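Long-range contact in diaminopimelate decarboxylase (PDB 2QGH), which catalyses the decarboxylation of meso-diaminopimelate to L-lysine, the last step of bacterial lysine biosynthesis, with pyridoxal 5'-phosphate as cofactor: residues Lys101-Ser113 with Leu123-Glu135. Residues are numbered along the deposited sequence; the frame is centred on the assembly and turned at random.
Sequences KPYRIVFSGVGKS and LNILFLNVESFME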
# COMPACT_ATOMS: atom_id res chain seq x y z
N LYS A 101 27.89 -1.25 9.87
CA LYS A 101 28.72 -0.20 10.45
C LYS A 101 28.18 1.18 10.10
O LYS A 101 27.81 1.44 8.96
CB LYS A 101 30.17 -0.30 9.96
CG LYS A 101 30.86 -1.62 10.23
CD LYS A 101 30.95 -1.94 11.71
CE LYS A 101 31.72 -3.24 11.92
NZ LYS A 101 31.86 -3.61 13.36
N PRO A 102 28.12 2.08 11.09
CA PRO A 102 27.61 3.42 10.83
C PRO A 102 28.34 4.13 9.68
O PRO A 102 27.71 4.85 8.89
CB PRO A 102 27.78 4.14 12.17
CG PRO A 102 28.79 3.30 12.91
CD PRO A 102 28.44 1.90 12.52
N TYR A 103 29.66 3.91 9.58
CA TYR A 103 30.44 4.55 8.52
C TYR A 103 30.20 3.97 7.12
O TYR A 103 30.85 4.37 6.16
CB TYR A 103 31.95 4.54 8.87
CG TYR A 103 32.53 3.21 9.32
CD1 TYR A 103 32.78 2.18 8.41
CD2 TYR A 103 32.84 2.99 10.67
CE1 TYR A 103 33.32 0.95 8.84
CE2 TYR A 103 33.37 1.77 11.10
CZ TYR A 103 33.61 0.76 10.18
OH TYR A 103 34.14 -0.45 10.61
N ARG A 104 29.25 3.05 7.01
CA ARG A 104 28.88 2.47 5.73
C ARG A 104 27.41 2.78 5.45
O ARG A 104 26.79 2.21 4.56
CB ARG A 104 29.08 0.95 5.71
CG ARG A 104 30.52 0.48 5.89
CD ARG A 104 30.76 -0.85 5.19
NE ARG A 104 32.12 -1.32 5.43
CZ ARG A 104 32.48 -2.14 6.42
NH1 ARG A 104 31.58 -2.60 7.28
NH2 ARG A 104 33.75 -2.47 6.57
N ILE A 105 26.86 3.70 6.24
CA ILE A 105 25.46 4.10 6.11
C ILE A 105 25.31 5.46 5.45
O ILE A 105 25.89 6.45 5.91
CB ILE A 105 24.77 4.16 7.50
CG1 ILE A 105 24.58 2.74 8.05
CG2 ILE A 105 23.40 4.87 7.41
CD1 ILE A 105 24.03 2.70 9.46
N VAL A 106 24.54 5.52 4.38
CA VAL A 106 24.31 6.78 3.69
C VAL A 106 22.81 7.08 3.81
O VAL A 106 21.97 6.19 3.70
CB VAL A 106 24.76 6.71 2.21
CG1 VAL A 106 26.26 6.50 2.15
CG2 VAL A 106 24.05 5.58 1.49
N PHE A 107 22.50 8.35 4.05
CA PHE A 107 21.12 8.79 4.26
C PHE A 107 20.61 9.73 3.17
O PHE A 107 21.05 10.88 3.07
CB PHE A 107 21.07 9.48 5.64
CG PHE A 107 19.69 9.84 6.12
CD1 PHE A 107 18.54 9.41 5.45
CD2 PHE A 107 19.55 10.60 7.27
CE1 PHE A 107 17.28 9.74 5.93
CE2 PHE A 107 18.29 10.93 7.77
CZ PHE A 107 17.14 10.50 7.08
N SER A 108 19.70 9.23 2.34
CA SER A 108 19.09 10.01 1.27
C SER A 108 17.71 10.44 1.73
O SER A 108 17.28 10.07 2.82
CB SER A 108 18.96 9.18 -0.01
OG SER A 108 20.16 9.19 -0.77
N GLY A 109 17.01 11.21 0.92
CA GLY A 109 15.68 11.64 1.30
C GLY A 109 15.41 13.11 1.07
O GLY A 109 16.15 13.99 1.54
N VAL A 110 14.34 13.39 0.33
CA VAL A 110 13.95 14.75 0.04
C VAL A 110 13.19 15.33 1.24
O VAL A 110 13.06 16.55 1.38
CB VAL A 110 13.05 14.80 -1.22
CG1 VAL A 110 11.70 14.18 -0.93
CG2 VAL A 110 12.89 16.22 -1.68
N GLY A 111 12.69 14.46 2.11
CA GLY A 111 11.94 14.95 3.25
C GLY A 111 12.44 14.56 4.64
O GLY A 111 11.63 14.22 5.50
N LYS A 112 13.75 14.60 4.86
CA LYS A 112 14.27 14.27 6.19
C LYS A 112 13.81 15.37 7.15
O LYS A 112 13.86 16.56 6.82
CB LYS A 112 15.80 14.25 6.19
CG LYS A 112 16.48 13.53 5.04
CD LYS A 112 17.99 13.76 5.14
CE LYS A 112 18.78 13.01 4.09
NZ LYS A 112 18.53 13.51 2.72
N SER A 113 13.36 14.99 8.34
CA SER A 113 12.94 16.00 9.29
C SER A 113 14.11 16.36 10.21
O SER A 113 15.10 15.64 10.26
CB SER A 113 11.75 15.50 10.12
OG SER A 113 12.14 14.47 11.01
N LEU A 123 24.84 9.77 15.04
CA LEU A 123 25.14 8.36 14.84
C LEU A 123 26.37 8.14 13.97
O LEU A 123 26.76 7.00 13.70
CB LEU A 123 23.92 7.67 14.25
CG LEU A 123 22.72 7.67 15.20
CD1 LEU A 123 21.48 7.17 14.47
CD2 LEU A 123 23.04 6.81 16.41
N ASN A 124 26.97 9.23 13.54
CA ASN A 124 28.19 9.18 12.74
C ASN A 124 28.13 8.33 11.48
O ASN A 124 29.04 7.54 11.21
CB ASN A 124 29.35 8.69 13.62
CG ASN A 124 29.47 9.49 14.91
OD1 ASN A 124 29.59 10.71 14.88
ND2 ASN A 124 29.43 8.80 16.04
N ILE A 125 27.07 8.50 10.69
CA ILE A 125 26.96 7.74 9.45
C ILE A 125 27.92 8.31 8.40
O ILE A 125 28.57 9.32 8.66
CB ILE A 125 25.51 7.75 8.93
CG1 ILE A 125 25.04 9.18 8.67
CG2 ILE A 125 24.62 7.08 9.94
CD1 ILE A 125 23.74 9.23 7.88
N LEU A 126 28.02 7.68 7.23
CA LEU A 126 28.97 8.18 6.22
C LEU A 126 28.66 9.60 5.77
O LEU A 126 29.51 10.49 5.83
CB LEU A 126 29.00 7.26 5.00
CG LEU A 126 30.40 6.89 4.47
CD1 LEU A 126 30.27 6.31 3.08
CD2 LEU A 126 31.29 8.11 4.44
N PHE A 127 27.45 9.84 5.30
CA PHE A 127 27.10 11.18 4.90
C PHE A 127 25.62 11.32 4.67
O PHE A 127 24.91 10.31 4.55
CB PHE A 127 27.89 11.61 3.64
CG PHE A 127 27.66 10.74 2.41
CD1 PHE A 127 26.39 10.57 1.87
CD2 PHE A 127 28.74 10.16 1.75
CE1 PHE A 127 26.20 9.85 0.69
CE2 PHE A 127 28.56 9.43 0.57
CZ PHE A 127 27.29 9.28 0.04
N LEU A 128 25.15 12.56 4.65
CA LEU A 128 23.76 12.87 4.39
C LEU A 128 23.72 13.33 2.94
O LEU A 128 24.47 14.22 2.55
CB LEU A 128 23.25 13.99 5.31
CG LEU A 128 22.60 13.58 6.64
CD1 LEU A 128 23.64 13.04 7.59
CD2 LEU A 128 21.92 14.79 7.25
N ASN A 129 22.86 12.71 2.14
CA ASN A 129 22.74 13.05 0.74
C ASN A 129 21.58 14.02 0.63
O ASN A 129 20.42 13.62 0.70
CB ASN A 129 22.49 11.79 -0.08
CG ASN A 129 22.68 12.00 -1.56
OD1 ASN A 129 23.64 12.66 -1.98
ND2 ASN A 129 21.78 11.45 -2.35
N VAL A 130 21.90 15.31 0.48
CA VAL A 130 20.87 16.34 0.44
C VAL A 130 20.25 16.54 -0.94
O VAL A 130 20.92 16.46 -1.97
CB VAL A 130 21.40 17.68 0.99
CG1 VAL A 130 22.43 17.41 2.07
CG2 VAL A 130 21.99 18.50 -0.11
N GLU A 131 18.95 16.81 -0.94
CA GLU A 131 18.20 16.98 -2.17
C GLU A 131 17.73 18.41 -2.41
O GLU A 131 17.19 18.71 -3.47
CB GLU A 131 17.01 16.02 -2.18
CG GLU A 131 17.36 14.61 -1.72
CD GLU A 131 17.08 13.55 -2.77
OE1 GLU A 131 17.20 12.35 -2.45
OE2 GLU A 131 16.76 13.92 -3.92
N SER A 132 17.91 19.29 -1.43
CA SER A 132 17.49 20.68 -1.59
C SER A 132 18.43 21.64 -0.88
O SER A 132 19.10 21.26 0.08
CB SER A 132 16.06 20.88 -1.08
OG SER A 132 15.98 20.86 0.33
N PHE A 133 18.49 22.88 -1.34
CA PHE A 133 19.35 23.87 -0.71
C PHE A 133 18.83 24.16 0.70
O PHE A 133 19.62 24.38 1.61
CB PHE A 133 19.38 25.15 -1.55
CG PHE A 133 20.65 25.95 -1.40
CD1 PHE A 133 21.03 26.86 -2.39
CD2 PHE A 133 21.47 25.80 -0.28
CE1 PHE A 133 22.22 27.59 -2.27
CE2 PHE A 133 22.66 26.53 -0.16
CZ PHE A 133 23.03 27.43 -1.15
N MET A 134 17.51 24.16 0.87
CA MET A 134 16.92 24.42 2.18
C MET A 134 17.25 23.29 3.15
O MET A 134 17.34 23.50 4.36
CB MET A 134 15.39 24.59 2.08
CG MET A 134 14.75 25.14 3.36
SD MET A 134 12.94 25.40 3.31
CE MET A 134 12.84 26.76 2.07
N GLU A 135 17.45 22.08 2.63
CA GLU A 135 17.81 20.94 3.47
C GLU A 135 19.24 21.15 3.95
O GLU A 135 19.58 20.89 5.09
CB GLU A 135 17.74 19.63 2.68
CG GLU A 135 17.86 18.38 3.55
CD GLU A 135 18.40 17.17 2.79
OE1 GLU A 135 18.09 17.05 1.58
OE2 GLU A 135 19.11 16.34 3.40
O HOH W 1 15.31 18.03 0.52
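K112 and E135 meet beyond the C-terminal ends of two neighbouring strands, where the lysine ammonium is gripped by three oxygens. K112 NZ forms a salt bridge with E135 OE2 at 3.0 Å, approaching from above the carboxylate plane, and donates to N129 O (2.8 Å) and to G109 O, the latter on a lone pair. A bend at the last torsion of K112 (chi4 67°) turns NZ toward these acceptors, while its CE lies over the centre of one face of the F107 ring. The other carboxylate oxygen, E135 OE1, accepts from E131 N, and a water links it to V110 O and S132 OG. E131 sets its CG against G109 O and turns its own carboxylate to R155 and the backbone N of G178.

These strands, 105-107 and 127-130, are joined through helix 114-122 in a beta-alpha-beta unit of the parallel eight-stranded (beta/alpha)8, or TIM, barrel of the pyridoxal-binding domain. The unit illustrates how neighbouring barrel strands join by backbone bonds while polar side chains tie together the loops after their C-terminal ends. Between the strands F107 N donates to F127 O at 3.1 Å, and N129 N donates to F107 O at 2.7 Å.

On one face of the sheet V106 CG1 sits over the F127 ring, 3.8 Å from its centroid, in a CH-pi contact; beside it, N129 ND2 donates a hydrogen bond to S108 OG (3.2 Å), tilted slightly from its amide plane, while N129 OD1 is hydrogen-bonded to S153 OG. The nearest atoms of the S108 side chain and the bound pyridoxal-5'-phosphate are about 4 Å apart. On the face toward helix 89-97, I125 CD1 presses on F107 CB at 3.5 Å, and I125 CG2 meets I105 CG2 where the two isoleucines cross at about a right angle.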